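Local coordinates for tail spike protein (Acinetobacter phage vB_AbaP_AS12, PDB 6EU4) that probably recognises and degrades the capsular polysaccharide of Acinetobacter baumannii during phage adsorption, as tailspikes of this kind do, working as a trimer of beta-helical subunits, at residues 60-64 and 77-83; 71-75 and 111-115; 39-43 and 55-59. All blocks are in the same frame, centred on the assembly; numbering follows the deposited sequence.

Contact 1 (60-64 and 77-83). With ZN (zinc ion), chain D.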
# COMPACT_ATOMS: atom_id res chain seq x y z
N HIS A 60 2.58 46.57 -19.72
CA HIS A 60 3.41 47.30 -20.67
C HIS A 60 3.24 46.71 -22.07
O HIS A 60 3.07 45.50 -22.24
CB HIS A 60 4.89 47.23 -20.28
CG HIS A 60 5.19 47.89 -18.96
ND1 HIS A 60 5.06 47.22 -17.76
CD2 HIS A 60 5.62 49.14 -18.66
CE1 HIS A 60 5.40 48.04 -16.78
NE2 HIS A 60 5.74 49.20 -17.29
N ARG A 61 3.27 47.59 -23.07
CA ARG A 61 3.27 47.19 -24.46
C ARG A 61 4.34 47.97 -25.22
O ARG A 61 4.67 49.11 -24.86
CB ARG A 61 1.91 47.41 -25.11
CG ARG A 61 0.84 46.52 -24.49
CD ARG A 61 -0.38 46.36 -25.35
NE ARG A 61 -1.28 45.37 -24.75
CZ ARG A 61 -1.63 44.22 -25.30
NH1 ARG A 61 -1.17 43.85 -26.49
NH2 ARG A 61 -2.46 43.42 -24.66
N ILE A 62 4.87 47.34 -26.25
CA ILE A 62 5.87 47.95 -27.12
C ILE A 62 5.35 47.93 -28.54
O ILE A 62 4.93 46.88 -29.04
CB ILE A 62 7.23 47.23 -27.03
CG1 ILE A 62 7.73 47.23 -25.58
CG2 ILE A 62 8.24 47.90 -27.96
CD1 ILE A 62 9.00 46.40 -25.36
N TYR A 63 5.39 49.07 -29.20
CA TYR A 63 4.88 49.18 -30.56
C TYR A 63 5.85 48.56 -31.56
O TYR A 63 7.03 48.90 -31.58
CB TYR A 63 4.62 50.64 -30.90
CG TYR A 63 3.98 50.82 -32.25
CD1 TYR A 63 2.75 50.22 -32.53
CD2 TYR A 63 4.59 51.57 -33.24
CE1 TYR A 63 2.16 50.37 -33.77
CE2 TYR A 63 4.00 51.73 -34.48
CZ TYR A 63 2.78 51.13 -34.73
OH TYR A 63 2.18 51.27 -35.95
N VAL A 64 5.34 47.62 -32.35
CA VAL A 64 6.11 46.97 -33.41
C VAL A 64 5.48 47.38 -34.74
O VAL A 64 4.49 46.78 -35.18
CB VAL A 64 6.14 45.44 -33.26
CG1 VAL A 64 6.94 44.81 -34.38
CG2 VAL A 64 6.69 45.05 -31.90
N ILE A 77 -1.94 44.08 -30.36
CA ILE A 77 -3.14 44.88 -30.57
C ILE A 77 -2.71 46.11 -31.37
O ILE A 77 -2.08 47.03 -30.84
CB ILE A 77 -3.83 45.26 -29.26
CG1 ILE A 77 -4.28 43.96 -28.54
CG2 ILE A 77 -5.02 46.20 -29.53
CD1 ILE A 77 -4.85 44.15 -27.12
N ASN A 78 -3.02 46.09 -32.67
CA ASN A 78 -2.61 47.14 -33.61
C ASN A 78 -1.11 47.40 -33.53
O ASN A 78 -0.65 48.55 -33.55
CB ASN A 78 -3.41 48.42 -33.36
CG ASN A 78 -4.90 48.19 -33.29
OD1 ASN A 78 -5.54 48.51 -32.28
ND2 ASN A 78 -5.47 47.60 -34.34
N GLY A 79 -0.33 46.32 -33.45
CA GLY A 79 1.11 46.42 -33.40
C GLY A 79 1.70 46.53 -32.01
O GLY A 79 2.92 46.40 -31.86
N TRP A 80 0.87 46.77 -30.99
CA TRP A 80 1.34 46.94 -29.62
C TRP A 80 1.45 45.56 -28.97
O TRP A 80 0.44 44.91 -28.68
CB TRP A 80 0.40 47.85 -28.84
CG TRP A 80 0.50 49.28 -29.29
CD1 TRP A 80 -0.25 49.88 -30.27
CD2 TRP A 80 1.39 50.28 -28.79
NE1 TRP A 80 0.13 51.19 -30.40
CE2 TRP A 80 1.12 51.46 -29.50
CE3 TRP A 80 2.38 50.29 -27.80
CZ2 TRP A 80 1.83 52.65 -29.27
CZ3 TRP A 80 3.08 51.47 -27.57
CH2 TRP A 80 2.79 52.64 -28.30
N VAL A 81 2.68 45.12 -28.73
CA VAL A 81 2.95 43.77 -28.25
C VAL A 81 3.01 43.76 -26.73
O VAL A 81 3.69 44.58 -26.10
CB VAL A 81 4.25 43.23 -28.86
CG1 VAL A 81 4.58 41.85 -28.29
CG2 VAL A 81 4.10 43.15 -30.37
N LEU A 82 2.30 42.80 -26.12
CA LEU A 82 2.24 42.71 -24.67
C LEU A 82 3.57 42.25 -24.09
O LEU A 82 4.14 41.25 -24.54
CB LEU A 82 1.14 41.74 -24.26
CG LEU A 82 0.92 41.60 -22.75
CD1 LEU A 82 0.54 42.94 -22.12
CD2 LEU A 82 -0.16 40.56 -22.50
N GLN A 83 4.05 42.96 -23.08
CA GLN A 83 5.28 42.59 -22.38
C GLN A 83 4.90 41.62 -21.27
O GLN A 83 4.26 42.01 -20.29
CB GLN A 83 5.97 43.83 -21.83
CG GLN A 83 6.53 44.73 -22.89
CD GLN A 83 7.67 44.08 -23.61
OE1 GLN A 83 7.47 43.40 -24.62
NE2 GLN A 83 8.89 44.25 -23.07
ZN ZN D . 6.44 50.03 -15.60
O HOH W 1 3.82 44.26 -18.58
O HOH W 2 6.70 52.15 -16.33
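Two antiparallel strands, 60-63 and 80-82, pair in the small N-terminal sheet, their axes 4.3 Å apart at closest. I62 and V81 form the hydrogen-bonded pair (I62 N to V81 O 3.0 Å, V81 N to I62 O 2.9 Å), flanked by the non-hydrogen-bonded pairs R61-L82 and Y63-W80. Q83 N to H60 O (2.8 Å) and V64 N to G79 O (2.8 Å) continue the register at both ends. A type I' turn from I77 to W80 closes the tight beta hairpin of strands 76-77 and 80-82; at G79 (phi 90°) a CB would clash with Y63 CE1. Y63 CB sits 3.5 Å above the centroid of the W80 six-membered ring, a CH-pi contact. R61 NH1 donates to W80 O (2.9 Å), while R61 NH2 hydrogen-bonds to F74 O. H60 NE2 coordinates zinc at 2.0 Å; H60 of both other subunits and a water complete the site, so one metal joins the trimer. Strand 37-40 flanks 59-63 on its other side, and 76-77 lies beyond 80-82.

Contact 2 (71-75 and 111-115); sequences NDGFL and KVLIS
The loop 71-75 meets the C-terminal end of helix 106-113 through a phenylalanine and a lysine. Two successive Asx turns shape the loop: N71 OD1 accepts from G73 N (2.9 Å) and D72 OD1 from F74 N (2.8 Å), with N71 chi1 t and D72 chi1 p. G73 takes positive phi (66/12) and F74 the unusual pair -149/-93. F74 CA and K111 CA are nearest, 7.6 Å apart. The CA-to-CB bond of F74 points toward 111-115, and with chi1 t and chi2 30° its ring lies against V112 and S115: V112 CG1 (chi1 m) lies over one face, 4.1 Å from the ring centroid, in a CH-pi contact, while S115 CB meets the ring edge, 3.7 Å from F74 CE2. K111 (chi1 m, then t at chi2 to chi4) extends NZ to D72 O for a 2.7 Å hydrogen bond. Residues 111-113 are helical and I114 (-110/17) leaves the helix; S115, chi1 p, turns OG back to V112 O (2.8 Å). This packing joins the N-terminal sheet region to the helix between strands 88-89 and 118-121, at the N-terminal end of the beta-helix. V89 touches both F74 and V112, and L113 packs on V131 of strand 131-133.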
# COMPACT_ATOMS: atom_id res chain seq x y z
N ASN A 71 -4.29 42.60 -35.03
CA ASN A 71 -5.01 42.79 -33.78
C ASN A 71 -5.64 41.45 -33.40
O ASN A 71 -6.68 41.07 -33.94
CB ASN A 71 -6.05 43.89 -33.88
CG ASN A 71 -6.72 44.16 -32.55
OD1 ASN A 71 -6.39 43.53 -31.55
ND2 ASN A 71 -7.65 45.11 -32.53
N ASP A 72 -5.00 40.74 -32.47
CA ASP A 72 -5.55 39.51 -31.94
C ASP A 72 -6.21 39.71 -30.58
O ASP A 72 -6.57 38.74 -29.92
CB ASP A 72 -4.46 38.44 -31.84
CG ASP A 72 -3.29 38.87 -30.98
OD1 ASP A 72 -3.46 39.77 -30.12
OD2 ASP A 72 -2.18 38.31 -31.17
N GLY A 73 -6.37 40.96 -30.15
CA GLY A 73 -7.01 41.25 -28.88
C GLY A 73 -6.25 40.78 -27.66
O GLY A 73 -6.81 40.78 -26.56
N PHE A 74 -4.98 40.39 -27.82
CA PHE A 74 -4.23 39.80 -26.72
C PHE A 74 -2.75 40.15 -26.86
O PHE A 74 -2.34 41.22 -26.40
CB PHE A 74 -4.52 38.29 -26.70
CG PHE A 74 -3.69 37.51 -25.72
CD1 PHE A 74 -3.24 38.07 -24.54
CD2 PHE A 74 -3.37 36.19 -26.00
CE1 PHE A 74 -2.46 37.34 -23.66
CE2 PHE A 74 -2.59 35.45 -25.12
CZ PHE A 74 -2.14 36.03 -23.94
N LEU A 75 -1.93 39.31 -27.50
CA LEU A 75 -0.50 39.60 -27.52
C LEU A 75 -0.10 40.74 -28.46
O LEU A 75 0.96 41.34 -28.26
CB LEU A 75 0.30 38.35 -27.90
CG LEU A 75 0.27 37.22 -26.85
CD1 LEU A 75 1.18 36.11 -27.28
CD2 LEU A 75 0.67 37.70 -25.46
N LYS A 111 -7.77 31.99 -25.91
CA LYS A 111 -6.52 32.57 -26.39
C LYS A 111 -5.38 32.33 -25.41
O LYS A 111 -4.26 32.01 -25.84
CB LYS A 111 -6.70 34.07 -26.63
CG LYS A 111 -7.50 34.39 -27.89
CD LYS A 111 -7.77 35.85 -28.01
CE LYS A 111 -8.58 36.14 -29.26
NZ LYS A 111 -8.93 37.57 -29.38
N VAL A 112 -5.62 32.48 -24.11
CA VAL A 112 -4.48 32.33 -23.20
C VAL A 112 -4.14 30.85 -23.02
O VAL A 112 -2.97 30.51 -22.82
CB VAL A 112 -4.69 33.02 -21.84
CG1 VAL A 112 -4.92 34.53 -22.03
CG2 VAL A 112 -5.81 32.40 -21.05
N LEU A 113 -5.12 29.96 -23.12
CA LEU A 113 -4.83 28.53 -22.95
C LEU A 113 -3.92 27.98 -24.04
O LEU A 113 -3.23 26.98 -23.80
CB LEU A 113 -6.13 27.72 -22.91
CG LEU A 113 -7.00 27.95 -21.68
CD1 LEU A 113 -8.20 27.03 -21.70
CD2 LEU A 113 -6.21 27.77 -20.39
N ILE A 114 -3.90 28.58 -25.21
CA ILE A 114 -3.03 28.09 -26.29
C ILE A 114 -1.88 29.06 -26.58
O ILE A 114 -1.24 28.96 -27.62
CB ILE A 114 -3.84 27.79 -27.56
CG1 ILE A 114 -4.51 29.06 -28.10
CG2 ILE A 114 -4.83 26.71 -27.26
CD1 ILE A 114 -5.15 28.87 -29.48
N SER A 115 -1.60 29.98 -25.66
CA SER A 115 -0.57 31.00 -25.86
C SER A 115 0.84 30.49 -25.59
O SER A 115 1.81 31.15 -25.97
CB SER A 115 -0.82 32.18 -24.92
OG SER A 115 -0.63 31.76 -23.58

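Contact 3 (39-43 and 55-59); sequences YVKGY and YVGGG
An antiparallel beta pairing that frays into a glycine-rich loop joins the end of strand 37-40 to residues 55-59. Y39 and V40 are extended, K41 turns to -64/-48, and G42 reopens (-159/160) before Y43 (-61/-48). Y55 (chi1 m) points toward its partner, with CB 3.5 Å from K41 O. V56 turns its side chain away, yet its O accepts from Y43 N at 2.9 Å. G57 has positive phi (80/12), its O 3.5 Å from Y43 CB. G58 (-89/-146) lies so close that a CB would clash with V40 O; its CA is 3.3 Å from that oxygen, a CA-H...O contact, and 3.8 Å from G42 CA. G59 (phi 128°) enters strand 59-63 and forms the hydrogen-bonded pair with V40: V40 N to G59 O 3.0 Å, G59 N to V40 O 2.9 Å. At the subunit interface beside the zinc, Y39 stacks on H60, and Y55 packs on Q83, of the third subunit. A water donates to K41 O and accepts from G58 N, both 3.0 Å away.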
# COMPACT_ATOMS: atom_id res chain seq x y z
N TYR A 39 2.24 51.98 -21.08
CA TYR A 39 1.68 51.24 -19.95
C TYR A 39 0.16 51.34 -20.03
O TYR A 39 -0.39 52.44 -19.95
CB TYR A 39 2.18 51.80 -18.62
CG TYR A 39 1.64 51.03 -17.43
CD1 TYR A 39 2.22 49.83 -17.04
CD2 TYR A 39 0.55 51.50 -16.71
CE1 TYR A 39 1.73 49.11 -15.96
CE2 TYR A 39 0.06 50.80 -15.63
CZ TYR A 39 0.65 49.61 -15.26
OH TYR A 39 0.15 48.92 -14.19
N VAL A 40 -0.51 50.20 -20.18
CA VAL A 40 -1.96 50.15 -20.24
C VAL A 40 -2.50 49.87 -18.84
O VAL A 40 -2.13 48.88 -18.21
CB VAL A 40 -2.44 49.08 -21.24
CG1 VAL A 40 -3.97 49.02 -21.28
CG2 VAL A 40 -1.89 49.36 -22.64
N LYS A 41 -3.39 50.75 -18.37
CA LYS A 41 -3.90 50.64 -17.00
C LYS A 41 -4.69 49.35 -16.81
O LYS A 41 -4.50 48.62 -15.83
CB LYS A 41 -4.78 51.84 -16.67
CG LYS A 41 -4.09 53.18 -16.73
CD LYS A 41 -5.07 54.27 -16.34
CE LYS A 41 -4.55 55.65 -16.60
NZ LYS A 41 -5.59 56.69 -16.30
N GLY A 42 -5.59 49.06 -17.74
CA GLY A 42 -6.39 47.85 -17.68
C GLY A 42 -6.92 47.55 -19.06
O GLY A 42 -6.95 48.42 -19.93
N TYR A 43 -7.31 46.29 -19.26
CA TYR A 43 -7.82 45.90 -20.57
C TYR A 43 -9.06 46.72 -20.90
O TYR A 43 -9.19 47.30 -21.99
CB TYR A 43 -8.12 44.39 -20.61
CG TYR A 43 -8.31 43.85 -22.02
CD1 TYR A 43 -9.50 44.05 -22.70
CD2 TYR A 43 -7.29 43.15 -22.66
CE1 TYR A 43 -9.69 43.56 -23.98
CE2 TYR A 43 -7.47 42.65 -23.94
CZ TYR A 43 -8.67 42.86 -24.60
OH TYR A 43 -8.88 42.38 -25.87
N TYR A 55 -8.32 47.73 -11.71
CA TYR A 55 -7.63 47.73 -13.00
C TYR A 55 -7.00 46.35 -13.19
O TYR A 55 -6.15 45.95 -12.40
CB TYR A 55 -6.57 48.82 -13.06
CG TYR A 55 -7.11 50.24 -13.12
CD1 TYR A 55 -7.53 50.78 -14.32
CD2 TYR A 55 -7.16 51.04 -11.99
CE1 TYR A 55 -8.00 52.07 -14.39
CE2 TYR A 55 -7.63 52.34 -12.06
CZ TYR A 55 -8.05 52.85 -13.26
OH TYR A 55 -8.52 54.14 -13.35
N VAL A 56 -7.44 45.62 -14.22
CA VAL A 56 -6.92 44.29 -14.48
C VAL A 56 -6.72 44.13 -15.97
O VAL A 56 -7.37 44.79 -16.78
CB VAL A 56 -7.83 43.15 -13.94
CG1 VAL A 56 -8.00 43.26 -12.43
CG2 VAL A 56 -9.19 43.15 -14.65
N GLY A 57 -5.77 43.26 -16.33
CA GLY A 57 -5.56 42.92 -17.72
C GLY A 57 -4.75 43.91 -18.53
O GLY A 57 -4.73 43.79 -19.76
N GLY A 58 -4.10 44.87 -17.89
CA GLY A 58 -3.24 45.83 -18.57
C GLY A 58 -1.82 45.34 -18.69
O GLY A 58 -1.55 44.14 -18.81
N GLY A 59 -0.88 46.27 -18.62
CA GLY A 59 0.53 45.94 -18.65
C GLY A 59 1.26 46.74 -19.70
O GLY A 59 0.66 47.49 -20.47
O HOH W 3 -3.96 45.82 -15.07

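Overall arrangement
All three contacts lie at the N-terminal end of the chain, on the same side of its centre. Contact 3 closes before the other two open, whereas the segments of contacts 1 and 2 alternate along the chain. Centres of contacts 1 and 3 are about 12 Å apart, 1 and 2 about 13 Å, and 2 and 3 about 15 Å. Contacts 1 and 3 share one five-stranded mixed sheet, in which strand 59-63 stands between 37-40 and 80-82. Contact 2 ties to both: L75 O lies 2.9 Å from L82 N, and G73 O 2.7 Å from Y43 OH, both probable hydrogen bonds. Together they connect the zinc-bearing trimer interface to helix 106-113, at the start of the beta-helix.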